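Tailspike protein (Acinetobacter phage vB_ApiP_P1, PDB 6E1R) probably recognises and cleaves surface polysaccharide of Acinetobacter baumannii as the trimeric tailspike of the phage, this chain being the portion that follows the N-terminal region. Local coordinates at residues A[16-21]-A[35-41]; A[110-114]-A[130-134]; A[167-173]-A[198-204]; A[24-29]-A[67-71]; A[101-105]-A[123-129]. All coordinates share one frame; numbering follows the deposited sequence.

Contact 1: residues A[16-21]-A[35-41]; sequences GVVNSK and VLMTGYY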
# COMPACT_ATOMS: atom_id res chain seq x y z
N GLY A 16 -15.07 -58.38 3.95
CA GLY A 16 -15.98 -58.23 2.84
C GLY A 16 -16.11 -56.78 2.46
O GLY A 16 -15.32 -55.93 2.88
N VAL A 17 -17.11 -56.51 1.62
CA VAL A 17 -17.40 -55.16 1.14
C VAL A 17 -18.88 -54.86 1.36
O VAL A 17 -19.74 -55.71 1.11
CB VAL A 17 -17.01 -54.99 -0.35
CG1 VAL A 17 -15.51 -55.11 -0.52
CG2 VAL A 17 -17.72 -56.02 -1.20
N VAL A 18 -19.16 -53.66 1.84
CA VAL A 18 -20.53 -53.18 2.02
C VAL A 18 -20.68 -51.89 1.21
O VAL A 18 -19.71 -51.21 0.90
CB VAL A 18 -20.89 -52.95 3.50
CG1 VAL A 18 -20.65 -54.22 4.30
CG2 VAL A 18 -20.08 -51.80 4.07
N ASN A 19 -21.93 -51.58 0.86
CA ASN A 19 -22.21 -50.48 -0.05
C ASN A 19 -22.91 -49.30 0.61
O ASN A 19 -23.16 -48.29 -0.06
CB ASN A 19 -23.03 -50.97 -1.24
CG ASN A 19 -24.40 -51.48 -0.84
OD1 ASN A 19 -24.68 -51.67 0.34
ND2 ASN A 19 -25.26 -51.70 -1.83
N SER A 20 -23.23 -49.38 1.90
CA SER A 20 -23.95 -48.30 2.56
C SER A 20 -23.71 -48.38 4.06
O SER A 20 -23.22 -49.39 4.58
CB SER A 20 -25.45 -48.35 2.25
OG SER A 20 -26.04 -49.53 2.77
N LYS A 21 -24.08 -47.30 4.75
CA LYS A 21 -23.94 -47.25 6.20
C LYS A 21 -24.96 -48.15 6.89
O LYS A 21 -24.66 -48.74 7.94
CB LYS A 21 -24.07 -45.81 6.69
CG LYS A 21 -23.96 -45.63 8.20
CD LYS A 21 -25.31 -45.27 8.81
CE LYS A 21 -25.18 -44.98 10.30
NZ LYS A 21 -26.47 -44.49 10.88
N VAL A 35 -13.36 -54.11 6.94
CA VAL A 35 -14.35 -54.16 5.87
C VAL A 35 -14.18 -52.93 5.00
O VAL A 35 -13.64 -51.90 5.42
CB VAL A 35 -15.79 -54.25 6.44
CG1 VAL A 35 -16.20 -52.93 7.07
CG2 VAL A 35 -16.78 -54.69 5.37
N LEU A 36 -14.64 -53.04 3.76
CA LEU A 36 -14.58 -51.95 2.78
C LEU A 36 -15.99 -51.44 2.53
O LEU A 36 -16.87 -52.20 2.10
CB LEU A 36 -13.94 -52.42 1.47
CG LEU A 36 -14.10 -51.49 0.26
CD1 LEU A 36 -13.52 -50.11 0.52
CD2 LEU A 36 -13.46 -52.11 -0.97
N MSE A 37 -16.22 -50.16 2.81
CA MSE A 37 -17.50 -49.54 2.52
C MSE A 37 -17.37 -48.62 1.31
O MSE A 37 -16.53 -47.73 1.29
CB MSE A 37 -18.02 -48.76 3.73
CG MSE A 37 -19.46 -48.29 3.56
SE MSE A 37 -20.19 -47.44 5.16
CE MSE A 37 -19.23 -45.75 5.06
N THR A 38 -18.20 -48.86 0.30
CA THR A 38 -18.20 -48.06 -0.92
C THR A 38 -19.39 -47.10 -0.85
O THR A 38 -20.48 -47.40 -1.32
CB THR A 38 -18.28 -48.95 -2.16
OG1 THR A 38 -19.50 -49.70 -2.14
CG2 THR A 38 -17.10 -49.91 -2.19
N GLY A 39 -19.16 -45.94 -0.24
CA GLY A 39 -20.20 -44.94 -0.11
C GLY A 39 -21.02 -45.05 1.16
O GLY A 39 -21.32 -46.15 1.63
N TYR A 40 -21.39 -43.89 1.71
CA TYR A 40 -22.21 -43.87 2.92
C TYR A 40 -23.61 -44.39 2.65
O TYR A 40 -24.22 -45.01 3.53
CB TYR A 40 -22.25 -42.45 3.48
CG TYR A 40 -22.68 -42.33 4.93
CD1 TYR A 40 -24.02 -42.40 5.29
CD2 TYR A 40 -21.74 -42.12 5.94
CE1 TYR A 40 -24.41 -42.29 6.61
CE2 TYR A 40 -22.13 -42.00 7.26
CZ TYR A 40 -23.46 -42.09 7.59
OH TYR A 40 -23.84 -41.97 8.91
N TYR A 41 -24.14 -44.15 1.45
CA TYR A 41 -25.45 -44.63 1.05
C TYR A 41 -25.30 -45.58 -0.13
O TYR A 41 -24.29 -45.57 -0.84
CB TYR A 41 -26.38 -43.47 0.69
CG TYR A 41 -26.70 -42.54 1.84
CD1 TYR A 41 -27.84 -42.71 2.60
CD2 TYR A 41 -25.85 -41.49 2.15
CE1 TYR A 41 -28.13 -41.86 3.66
CE2 TYR A 41 -26.13 -40.63 3.20
CZ TYR A 41 -27.27 -40.82 3.95
OH TYR A 41 -27.55 -39.97 4.99
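K21 lays its side chain alongside the phenol of Y40, both pointing the same way. K21 CB sits over one ring face, displaced toward the rim, 3.8 Å from the centroid of the Y40 ring in a CH-pi contact. CG stands opposite the K21 backbone N (chi1 179°), which carries it along the ring to 3.6 Å from Y40 CZ. A bend at chi2 (-109°) then takes CD and CE past Y40 OH, whose own hydrogen bond goes to the carbonyl of G63. The chain ends in NZ, which makes a long, weak ion pair with E25. The two backbones also meet here: K21 N donates to Y40 O over 2.6 Å, approaching from above the carbonyl plane and not on a lone pair. S20, just before, is the N-cap of helix 21-25, and the selenium of selenomethionine M37 lies 3.6 Å from S20 O.

Upstream the segments run as parallel strands. L36 N donates to G16 O (3.1 Å), V18 N to L36 O (2.7 Å) and T38 N to V18 O (2.9 Å). V17 CG1 packs against L36 CD2 on the face that meets the second subunit, where K52 of that subunit bonds T38 OG1. On the other face V18 CG2 meets M37 CG while V18 CG1 reaches V35 CG2; helix 21-25 packs on V18 and V35, and F51 on M37. Strand 16-18, helix 21-25 and strand 34-37 thus make a beta-alpha-beta unit, with K21 on Y40 at the start of its helix.

Contact 2: residues A[110-114]-A[130-134]; sequences KLVVD and RIEGD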
# COMPACT_ATOMS: atom_id res chain seq x y z
N LYS A 110 -9.68 -30.62 9.59
CA LYS A 110 -10.38 -29.88 8.55
C LYS A 110 -11.54 -30.69 7.99
O LYS A 110 -11.54 -31.92 8.00
CB LYS A 110 -9.42 -29.49 7.42
CG LYS A 110 -8.96 -30.64 6.54
CD LYS A 110 -8.04 -30.12 5.44
CE LYS A 110 -7.73 -31.19 4.41
NZ LYS A 110 -6.92 -30.63 3.29
N LEU A 111 -12.54 -29.97 7.49
CA LEU A 111 -13.71 -30.56 6.85
C LEU A 111 -13.68 -30.26 5.36
O LEU A 111 -13.32 -29.15 4.95
CB LEU A 111 -15.00 -30.03 7.47
CG LEU A 111 -16.31 -30.53 6.88
CD1 LEU A 111 -16.45 -32.04 7.05
CD2 LEU A 111 -17.49 -29.80 7.50
N VAL A 112 -14.05 -31.24 4.55
CA VAL A 112 -14.01 -31.12 3.10
C VAL A 112 -15.40 -31.40 2.56
O VAL A 112 -16.01 -32.43 2.89
CB VAL A 112 -12.99 -32.09 2.48
CG1 VAL A 112 -13.09 -32.07 0.96
CG2 VAL A 112 -11.58 -31.72 2.92
N VAL A 113 -15.90 -30.50 1.73
CA VAL A 113 -17.19 -30.65 1.06
C VAL A 113 -16.90 -31.23 -0.32
O VAL A 113 -16.33 -30.55 -1.18
CB VAL A 113 -17.95 -29.33 0.98
CG1 VAL A 113 -19.38 -29.57 0.50
CG2 VAL A 113 -17.94 -28.62 2.32
N ASP A 114 -17.31 -32.47 -0.54
CA ASP A 114 -16.97 -33.20 -1.76
C ASP A 114 -18.07 -33.19 -2.81
O ASP A 114 -17.83 -33.62 -3.94
CB ASP A 114 -16.58 -34.64 -1.42
CG ASP A 114 -17.54 -35.29 -0.44
OD1 ASP A 114 -18.24 -34.55 0.29
OD2 ASP A 114 -17.57 -36.54 -0.38
N ARG A 130 -12.47 -25.33 10.15
CA ARG A 130 -11.77 -25.20 8.87
C ARG A 130 -12.48 -26.09 7.86
O ARG A 130 -12.42 -27.32 7.96
CB ARG A 130 -10.30 -25.57 9.01
CG ARG A 130 -9.55 -25.60 7.69
CD ARG A 130 -8.11 -26.06 7.90
NE ARG A 130 -7.45 -26.36 6.63
CZ ARG A 130 -6.28 -26.99 6.54
NH1 ARG A 130 -5.65 -27.38 7.64
NH2 ARG A 130 -5.74 -27.22 5.35
N ILE A 131 -13.16 -25.47 6.90
CA ILE A 131 -13.96 -26.18 5.91
C ILE A 131 -13.52 -25.72 4.53
O ILE A 131 -13.39 -24.52 4.28
CB ILE A 131 -15.47 -25.95 6.13
CG1 ILE A 131 -16.29 -26.60 5.01
CG2 ILE A 131 -15.79 -24.47 6.26
CD1 ILE A 131 -17.78 -26.48 5.22
N GLU A 132 -13.29 -26.68 3.63
CA GLU A 132 -12.77 -26.40 2.30
C GLU A 132 -13.61 -27.14 1.26
O GLU A 132 -14.38 -28.05 1.58
CB GLU A 132 -11.30 -26.80 2.18
CG GLU A 132 -10.39 -26.14 3.20
CD GLU A 132 -8.94 -26.60 3.09
OE1 GLU A 132 -8.72 -27.77 2.73
OE2 GLU A 132 -8.03 -25.78 3.37
N GLY A 133 -13.45 -26.73 0.01
CA GLY A 133 -14.14 -27.37 -1.10
C GLY A 133 -13.17 -27.76 -2.19
O GLY A 133 -12.18 -27.07 -2.45
N ASP A 134 -13.48 -28.88 -2.85
CA ASP A 134 -12.63 -29.42 -3.90
C ASP A 134 -13.22 -29.22 -5.29
O ASP A 134 -12.85 -29.94 -6.23
CB ASP A 134 -12.36 -30.91 -3.66
CG ASP A 134 -13.64 -31.71 -3.45
OD1 ASP A 134 -14.74 -31.18 -3.71
OD2 ASP A 134 -13.53 -32.89 -3.03
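E132 meets K110 across the strands through a carboxylate that two further basic groups grip. Its OE2 lies in the guanidinium plane of R130, 3.4 Å from both R130 NE and R130 NH2, two weak bonds, and also takes a salt bridge from K168 of the third subunit. OE1 pairs with K110 NZ, again weakly at 3.4 Å. The K110 chain is extended beyond CG, and its CD lies over one face of the R130 guanidinium, displaced toward the rim. R130 NH1 meanwhile reaches the carbonyl of G133 of the third subunit, so the charged network on this face joins strands and subunits alike.

Between the backbones, L111 N donates to R130 O (2.7 Å), E132 N to L111 O (2.8 Å) and V113 N to E132 O (2.9 Å), in parallel register. On the buried face I131 CD1 lies 3.6 Å from V113 CG2 and also meets L111 CD2. At the far end V113 O and D134 OD1 are both acceptors, and R142 serves the two, with NE on the carbonyl and NH2 on the carboxylate. In-register parallel strands, with L111, V113 and I131 stacked on the inner face, are characteristic of the parallel beta-helix of phage tailspikes.

Contact 3: residues A[167-173]-A[198-204]; sequences GKLMFKA and CVFDRSL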
# COMPACT_ATOMS: atom_id res chain seq x y z
N GLY A 167 -12.40 -22.07 2.68
CA GLY A 167 -11.56 -22.13 1.50
C GLY A 167 -12.27 -22.66 0.27
O GLY A 167 -12.67 -23.83 0.22
N LYS A 168 -12.44 -21.79 -0.72
CA LYS A 168 -12.94 -22.16 -2.05
C LYS A 168 -14.32 -22.81 -1.96
O LYS A 168 -14.53 -23.96 -2.35
CB LYS A 168 -11.92 -23.06 -2.75
CG LYS A 168 -10.55 -22.42 -2.83
CD LYS A 168 -9.48 -23.36 -3.34
CE LYS A 168 -8.13 -22.65 -3.41
NZ LYS A 168 -7.02 -23.57 -3.75
N LEU A 169 -15.27 -22.04 -1.44
CA LEU A 169 -16.66 -22.46 -1.32
C LEU A 169 -17.55 -21.39 -1.93
O LEU A 169 -17.27 -20.19 -1.84
CB LEU A 169 -17.06 -22.69 0.14
CG LEU A 169 -16.38 -23.87 0.84
CD1 LEU A 169 -16.72 -23.90 2.32
CD2 LEU A 169 -16.78 -25.18 0.18
N MSE A 170 -18.64 -21.83 -2.57
CA MSE A 170 -19.59 -20.91 -3.17
C MSE A 170 -20.92 -20.98 -2.43
O MSE A 170 -21.35 -22.05 -2.02
CB MSE A 170 -19.78 -21.22 -4.65
CG MSE A 170 -20.63 -20.21 -5.40
SE MSE A 170 -20.55 -20.48 -7.33
CE MSE A 170 -21.65 -18.98 -7.90
N PHE A 171 -21.57 -19.83 -2.26
CA PHE A 171 -22.83 -19.75 -1.53
C PHE A 171 -23.92 -19.27 -2.47
O PHE A 171 -23.79 -18.20 -3.08
CB PHE A 171 -22.69 -18.82 -0.32
CG PHE A 171 -21.59 -19.22 0.62
CD1 PHE A 171 -21.81 -20.14 1.62
CD2 PHE A 171 -20.32 -18.68 0.48
CE1 PHE A 171 -20.79 -20.51 2.48
CE2 PHE A 171 -19.30 -19.04 1.34
CZ PHE A 171 -19.54 -19.96 2.34
N LYS A 172 -24.99 -20.05 -2.58
CA LYS A 172 -26.11 -19.73 -3.46
C LYS A 172 -27.41 -19.77 -2.66
O LYS A 172 -27.43 -20.10 -1.47
CB LYS A 172 -26.19 -20.71 -4.64
CG LYS A 172 -24.94 -20.78 -5.50
CD LYS A 172 -25.13 -21.75 -6.65
CE LYS A 172 -23.91 -21.79 -7.56
NZ LYS A 172 -24.08 -22.75 -8.68
N ALA A 173 -28.50 -19.41 -3.34
CA ALA A 173 -29.84 -19.47 -2.77
C ALA A 173 -30.78 -20.06 -3.81
O ALA A 173 -30.72 -19.68 -4.98
CB ALA A 173 -30.33 -18.09 -2.32
N CYS A 198 -13.66 -17.53 -2.06
CA CYS A 198 -15.07 -17.86 -1.89
C CYS A 198 -15.92 -16.99 -2.79
O CYS A 198 -15.67 -15.79 -2.95
CB CYS A 198 -15.48 -17.68 -0.42
SG CYS A 198 -14.72 -18.86 0.71
N VAL A 199 -16.94 -17.60 -3.39
CA VAL A 199 -17.83 -16.93 -4.32
C VAL A 199 -19.19 -16.77 -3.66
O VAL A 199 -19.68 -17.69 -2.99
CB VAL A 199 -17.95 -17.70 -5.65
CG1 VAL A 199 -18.87 -16.97 -6.62
CG2 VAL A 199 -16.58 -17.91 -6.26
N PHE A 200 -19.80 -15.60 -3.83
CA PHE A 200 -21.10 -15.28 -3.26
C PHE A 200 -22.05 -14.98 -4.40
O PHE A 200 -21.94 -13.93 -5.05
CB PHE A 200 -20.99 -14.11 -2.28
CG PHE A 200 -20.13 -14.41 -1.08
CD1 PHE A 200 -18.75 -14.31 -1.16
CD2 PHE A 200 -20.70 -14.79 0.12
CE1 PHE A 200 -17.96 -14.59 -0.06
CE2 PHE A 200 -19.92 -15.07 1.22
CZ PHE A 200 -18.54 -14.97 1.13
N ASP A 201 -22.98 -15.90 -4.65
CA ASP A 201 -23.89 -15.77 -5.78
C ASP A 201 -24.86 -14.61 -5.56
O ASP A 201 -25.27 -14.32 -4.44
CB ASP A 201 -24.66 -17.08 -5.98
CG ASP A 201 -25.33 -17.15 -7.34
OD1 ASP A 201 -26.31 -16.41 -7.56
OD2 ASP A 201 -24.89 -17.96 -8.18
N ARG A 202 -25.21 -13.95 -6.66
CA ARG A 202 -26.12 -12.81 -6.60
C ARG A 202 -27.53 -13.20 -6.21
O ARG A 202 -28.34 -12.32 -5.90
CB ARG A 202 -26.14 -12.08 -7.94
CG ARG A 202 -26.12 -10.57 -7.84
CD ARG A 202 -26.38 -9.94 -9.20
NE ARG A 202 -25.62 -10.60 -10.26
CZ ARG A 202 -25.97 -10.58 -11.54
NH1 ARG A 202 -27.06 -9.94 -11.93
NH2 ARG A 202 -25.22 -11.21 -12.44
N SER A 203 -27.85 -14.50 -6.22
CA SER A 203 -29.16 -14.96 -5.77
C SER A 203 -29.37 -14.72 -4.28
O SER A 203 -30.51 -14.63 -3.83
CB SER A 203 -29.33 -16.44 -6.09
OG SER A 203 -28.26 -17.21 -5.55
N LEU A 204 -28.29 -14.60 -3.51
CA LEU A 204 -28.39 -14.32 -2.09
C LEU A 204 -28.94 -12.92 -1.86
O LEU A 204 -28.71 -12.00 -2.65
CB LEU A 204 -27.02 -14.44 -1.43
CG LEU A 204 -26.39 -15.83 -1.34
CD1 LEU A 204 -24.93 -15.72 -0.93
CD2 LEU A 204 -27.15 -16.72 -0.37
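A173 and S203 meet through a hydroxyl with two roles: S203 OG accepts from A173 N at 3.1 Å and donates to D201 OD1 at 2.9 Å. The same D201 OD1 takes S203 N on its anti lone pair (2.8 Å), closing an Asx turn, whereas the hydroxyl reaches it from above the carboxylate plane, 58° out of it. S227 N is a further donor to this oxygen. D201 OD1 is thus gripped by three donors, which should hold the carboxylate in place, within a type I turn from D201 to L204 whose chain ends are joined by L204 N to D201 O.

Backbone polar atoms upstream are matched in parallel register: V199 N donates to L169 O (3.0 Å), F171 N to V199 O (2.9 Å) and D201 N to F171 O (2.9 Å). Strand 142-146, on the other side of strand 169-173, bonds the M170 backbone.

Side chains fill the two faces. M170, extended beyond CG, lays its CE 3.7 Å from V199 CG1 and beside D201 OD2. Inside, the F171 and F200 rings are near parallel, at 26°, but slid so far that they barely overlap; F171 CD2 stands 3.7 Å from F200 CE2, over one face of the F200 ring. L204 CD1 closes over F171 CB. The chemistry implies that, where regular strand pairing stops, a turn held by D201 and S203 takes over the backbone N-H of A173.

Contact 4: residues A[24-29]-A[67-71]; sequences LEGLSG and INGWV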
# COMPACT_ATOMS: atom_id res chain seq x y z
N LEU A 24 -23.64 -51.48 7.17
CA LEU A 24 -22.52 -51.62 8.09
C LEU A 24 -22.98 -51.79 9.53
O LEU A 24 -22.43 -52.62 10.26
CB LEU A 24 -21.59 -50.41 7.97
CG LEU A 24 -20.32 -50.48 8.83
CD1 LEU A 24 -19.37 -51.53 8.28
CD2 LEU A 24 -19.65 -49.12 8.93
N GLU A 25 -23.99 -51.03 9.94
CA GLU A 25 -24.44 -51.08 11.33
C GLU A 25 -25.10 -52.42 11.64
O GLU A 25 -24.93 -52.96 12.74
CB GLU A 25 -25.39 -49.92 11.61
CG GLU A 25 -26.50 -49.74 10.59
CD GLU A 25 -27.30 -48.47 10.81
OE1 GLU A 25 -27.00 -47.73 11.77
OE2 GLU A 25 -28.23 -48.20 10.02
N GLY A 26 -25.86 -52.98 10.70
CA GLY A 26 -26.44 -54.29 10.89
C GLY A 26 -25.47 -55.45 10.74
O GLY A 26 -25.80 -56.57 11.14
N LEU A 27 -24.29 -55.20 10.18
CA LEU A 27 -23.31 -56.26 9.97
C LEU A 27 -22.51 -56.50 11.24
O LEU A 27 -22.02 -55.55 11.87
CB LEU A 27 -22.40 -55.90 8.79
CG LEU A 27 -21.36 -56.91 8.31
CD1 LEU A 27 -21.21 -56.84 6.80
CD2 LEU A 27 -20.02 -56.65 8.96
N SER A 28 -22.36 -57.77 11.61
CA SER A 28 -21.65 -58.17 12.82
C SER A 28 -20.23 -58.62 12.49
O SER A 28 -19.96 -59.10 11.39
CB SER A 28 -22.40 -59.30 13.54
OG SER A 28 -21.80 -59.60 14.79
N GLY A 29 -19.33 -58.46 13.46
CA GLY A 29 -17.94 -58.81 13.24
C GLY A 29 -17.22 -59.09 14.54
O GLY A 29 -17.80 -59.05 15.63
N ILE A 67 -19.48 -46.93 14.08
CA ILE A 67 -20.82 -47.36 13.67
C ILE A 67 -21.01 -48.79 14.17
O ILE A 67 -20.62 -49.75 13.50
CB ILE A 67 -21.04 -47.26 12.16
CG1 ILE A 67 -20.89 -45.81 11.70
CG2 ILE A 67 -22.41 -47.79 11.78
CD1 ILE A 67 -20.95 -45.63 10.20
N ASN A 68 -21.60 -48.93 15.36
CA ASN A 68 -21.87 -50.24 15.98
C ASN A 68 -20.62 -51.11 16.02
O ASN A 68 -20.63 -52.29 15.65
CB ASN A 68 -23.02 -50.95 15.27
CG ASN A 68 -24.38 -50.40 15.66
OD1 ASN A 68 -24.53 -49.80 16.72
ND2 ASN A 68 -25.37 -50.62 14.81
N GLY A 69 -19.52 -50.52 16.48
CA GLY A 69 -18.26 -51.21 16.65
C GLY A 69 -17.28 -51.03 15.52
O GLY A 69 -16.08 -51.29 15.71
N TRP A 70 -17.74 -50.59 14.36
CA TRP A 70 -16.87 -50.38 13.20
C TRP A 70 -16.31 -48.96 13.27
O TRP A 70 -17.05 -47.98 13.13
CB TRP A 70 -17.63 -50.62 11.91
CG TRP A 70 -18.11 -52.03 11.80
CD1 TRP A 70 -19.37 -52.50 12.06
CD2 TRP A 70 -17.33 -53.17 11.44
NE1 TRP A 70 -19.42 -53.86 11.86
CE2 TRP A 70 -18.18 -54.29 11.48
CE3 TRP A 70 -15.99 -53.35 11.07
CZ2 TRP A 70 -17.73 -55.58 11.18
CZ3 TRP A 70 -15.55 -54.62 10.77
CH2 TRP A 70 -16.42 -55.72 10.82
N VAL A 71 -15.00 -48.86 13.47
CA VAL A 71 -14.33 -47.57 13.60
C VAL A 71 -13.80 -47.13 12.24
O VAL A 71 -13.18 -47.93 11.52
CB VAL A 71 -13.20 -47.62 14.64
CG1 VAL A 71 -13.26 -46.39 15.53
CG2 VAL A 71 -13.32 -48.87 15.50
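Two hydrogen bonds join E25 and L27 to the hairpin end at N68 and W70, both from side chain to backbone carbonyl. W70 NE1 donates to L27 O over 3.1 Å and almost straight, 170° at the hydrogen; the oxygen lies in the plane of the indole, while the N-H arrives from above the carbonyl plane. N68 ND2 reaches E25 O at 3.2 Å, strongly bent at the carbonyl, with a C=O...donor angle of 104°. N68 and G69 occupy the two corner positions of a type I' turn from I67 to W70, the tight link between strands 66-67 and 70-72, and this presents the amide to the helix end.

The aromatic contacts centre on the same indole. L24 CG lies anti to its backbone nitrogen (chi1 -177°), which carries CD1 over one face, 3.9 Å from the centroid of the W70 five-membered ring, in a CH-pi contact. L27 CD2 comes within 3.4 Å of W70 CZ2, and G29 CA lies 3.8 Å from that same carbon. Y53 adds an edge-to-face partner.

Plain apolar packing completes the contact: L24 CD2 meets I67 CD1 at 3.9 Å, and I67 CG2 rests 3.7 Å from E25 CB. F51 and V35 of the sheet lie against L24 and W70. The bond in the ring plane and the leucine over the face should together restrict how the W70 indole can turn, and it joins the end of helix 21-25 and the loop after it to the sheet.

Contact 5: residues A[101-105]-A[123-129]; sequences VNTAT and TELDATL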
# COMPACT_ATOMS: atom_id res chain seq x y z
N VAL A 101 -19.80 -30.19 10.97
CA VAL A 101 -19.12 -29.12 11.70
C VAL A 101 -18.84 -29.53 13.13
O VAL A 101 -17.76 -29.25 13.68
CB VAL A 101 -19.95 -27.82 11.64
CG1 VAL A 101 -19.12 -26.63 12.08
CG2 VAL A 101 -20.51 -27.59 10.25
N ASN A 102 -19.81 -30.19 13.78
CA ASN A 102 -19.61 -30.65 15.15
C ASN A 102 -18.50 -31.70 15.23
O ASN A 102 -17.72 -31.70 16.18
CB ASN A 102 -20.91 -31.22 15.71
CG ASN A 102 -21.93 -30.14 16.02
OD1 ASN A 102 -21.61 -29.12 16.63
ND2 ASN A 102 -23.17 -30.36 15.61
N THR A 103 -18.41 -32.59 14.24
CA THR A 103 -17.40 -33.64 14.27
C THR A 103 -16.02 -33.09 13.94
O THR A 103 -15.04 -33.38 14.65
CB THR A 103 -17.77 -34.76 13.30
OG1 THR A 103 -19.03 -35.34 13.69
CG2 THR A 103 -16.70 -35.85 13.30
N ALA A 104 -15.91 -32.29 12.88
CA ALA A 104 -14.61 -31.78 12.47
C ALA A 104 -14.00 -30.88 13.54
O ALA A 104 -12.79 -30.93 13.79
CB ALA A 104 -14.73 -31.02 11.15
N THR A 105 -14.82 -30.06 14.19
CA THR A 105 -14.30 -29.16 15.22
C THR A 105 -13.95 -29.92 16.49
O THR A 105 -12.93 -29.63 17.13
CB THR A 105 -15.31 -28.05 15.52
OG1 THR A 105 -16.60 -28.62 15.79
CG2 THR A 105 -15.42 -27.09 14.33
N THR A 123 -26.79 -23.78 10.12
CA THR A 123 -25.74 -24.51 10.82
C THR A 123 -24.90 -23.53 11.61
O THR A 123 -24.24 -22.67 11.03
CB THR A 123 -24.86 -25.29 9.83
OG1 THR A 123 -25.63 -25.64 8.67
CG2 THR A 123 -24.31 -26.53 10.48
N GLU A 124 -24.94 -23.65 12.94
CA GLU A 124 -24.18 -22.74 13.78
C GLU A 124 -22.69 -22.96 13.58
O GLU A 124 -22.21 -24.09 13.53
CB GLU A 124 -24.56 -22.94 15.25
CG GLU A 124 -25.98 -22.49 15.57
CD GLU A 124 -26.24 -22.39 17.06
OE1 GLU A 124 -25.39 -22.86 17.85
OE2 GLU A 124 -27.29 -21.85 17.45
N LEU A 125 -21.95 -21.86 13.47
CA LEU A 125 -20.52 -21.91 13.18
C LEU A 125 -19.79 -22.24 14.48
O LEU A 125 -19.64 -21.38 15.36
CB LEU A 125 -20.05 -20.59 12.58
CG LEU A 125 -18.64 -20.44 11.99
CD1 LEU A 125 -18.62 -19.28 11.01
CD2 LEU A 125 -17.57 -20.25 13.05
N ASP A 126 -19.34 -23.48 14.60
CA ASP A 126 -18.51 -23.86 15.73
C ASP A 126 -17.13 -23.22 15.62
O ASP A 126 -16.63 -22.95 14.52
CB ASP A 126 -18.36 -25.38 15.81
CG ASP A 126 -19.66 -26.08 16.14
OD1 ASP A 126 -20.57 -25.42 16.69
OD2 ASP A 126 -19.77 -27.29 15.86
N ALA A 127 -16.52 -22.97 16.77
CA ALA A 127 -15.21 -22.33 16.78
C ALA A 127 -14.17 -23.23 16.11
O ALA A 127 -14.28 -24.46 16.13
CB ALA A 127 -14.79 -22.01 18.21
N THR A 128 -13.16 -22.59 15.52
CA THR A 128 -12.02 -23.26 14.90
C THR A 128 -12.42 -24.15 13.72
O THR A 128 -11.69 -25.07 13.37
CB THR A 128 -11.21 -24.07 15.91
OG1 THR A 128 -11.98 -25.20 16.36
CG2 THR A 128 -10.84 -23.21 17.11
N LEU A 129 -13.56 -23.88 13.09
CA LEU A 129 -13.97 -24.67 11.93
C LEU A 129 -13.11 -24.32 10.73
O LEU A 129 -13.04 -23.16 10.32
CB LEU A 129 -15.44 -24.42 11.61
CG LEU A 129 -15.85 -25.01 10.25
CD1 LEU A 129 -15.82 -26.54 10.28
CD2 LEU A 129 -17.21 -24.50 9.79
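V101 and T105, one turn apart on helix 94-106, press onto the loop between strands 123-124 and 129-133. Helix 94-106 packs where the run of parallel strands begins, consistent with a helix covering the end of a parallel beta-helix. The tight part is apolar. V101 CG1, opposite its backbone N (chi1 -166°), abuts both branch methyls of L129, 3.7 Å from L129 CD2 and 3.8 Å from L129 CD1, the two side chains crossing at about a right angle. V101 CG2 reaches T123 CG2 at 4.0 Å.

Toward solvent the fit is looser and polar. D126 brings OD2 to the helix: N102 OD1 lies 2.7 Å from D126 OD2, the amide and carboxylate planes 35° apart. D126 OD1 forms a salt bridge with K156, and E124 nearby in the chain is exposed. A type II turn from D126 to L129 carries the chain round to strand 129-133, and T128 within it packs on F140 of the third subunit. T105 lies between the two regimes: its hydroxyl folds back on the V101 carbonyl, with D126 OD2 nearby, and its methyl meets the turn backbone, where T105 CG2 lies 3.4 Å from A127 O and 3.7 Å from L129 CA.

In the fold
Contacts 1 and 4 belong to the N-terminal mixed sheet, with centres 11 Å apart; their segments alternate along the chain and share helix 21-25, K21 CG lying 3.6 Å from I67 CD1. Contacts 5 and 2 follow, centres 12 Å apart and likewise interleaved, where helix 94-106 leads into strand 111-113, near the start of the parallel strands. Contact 3 lies further on, about 15 Å from contact 2 between centres, joined to it by probable backbone bonds between G167 and strand 129-133. From contact 1 to contact 3 the centres span about 32 Å. A small alpha/beta unit thus precedes the beta-helix, and contacts 1, 2, 3 and 5 each also touch another subunit of the trimer.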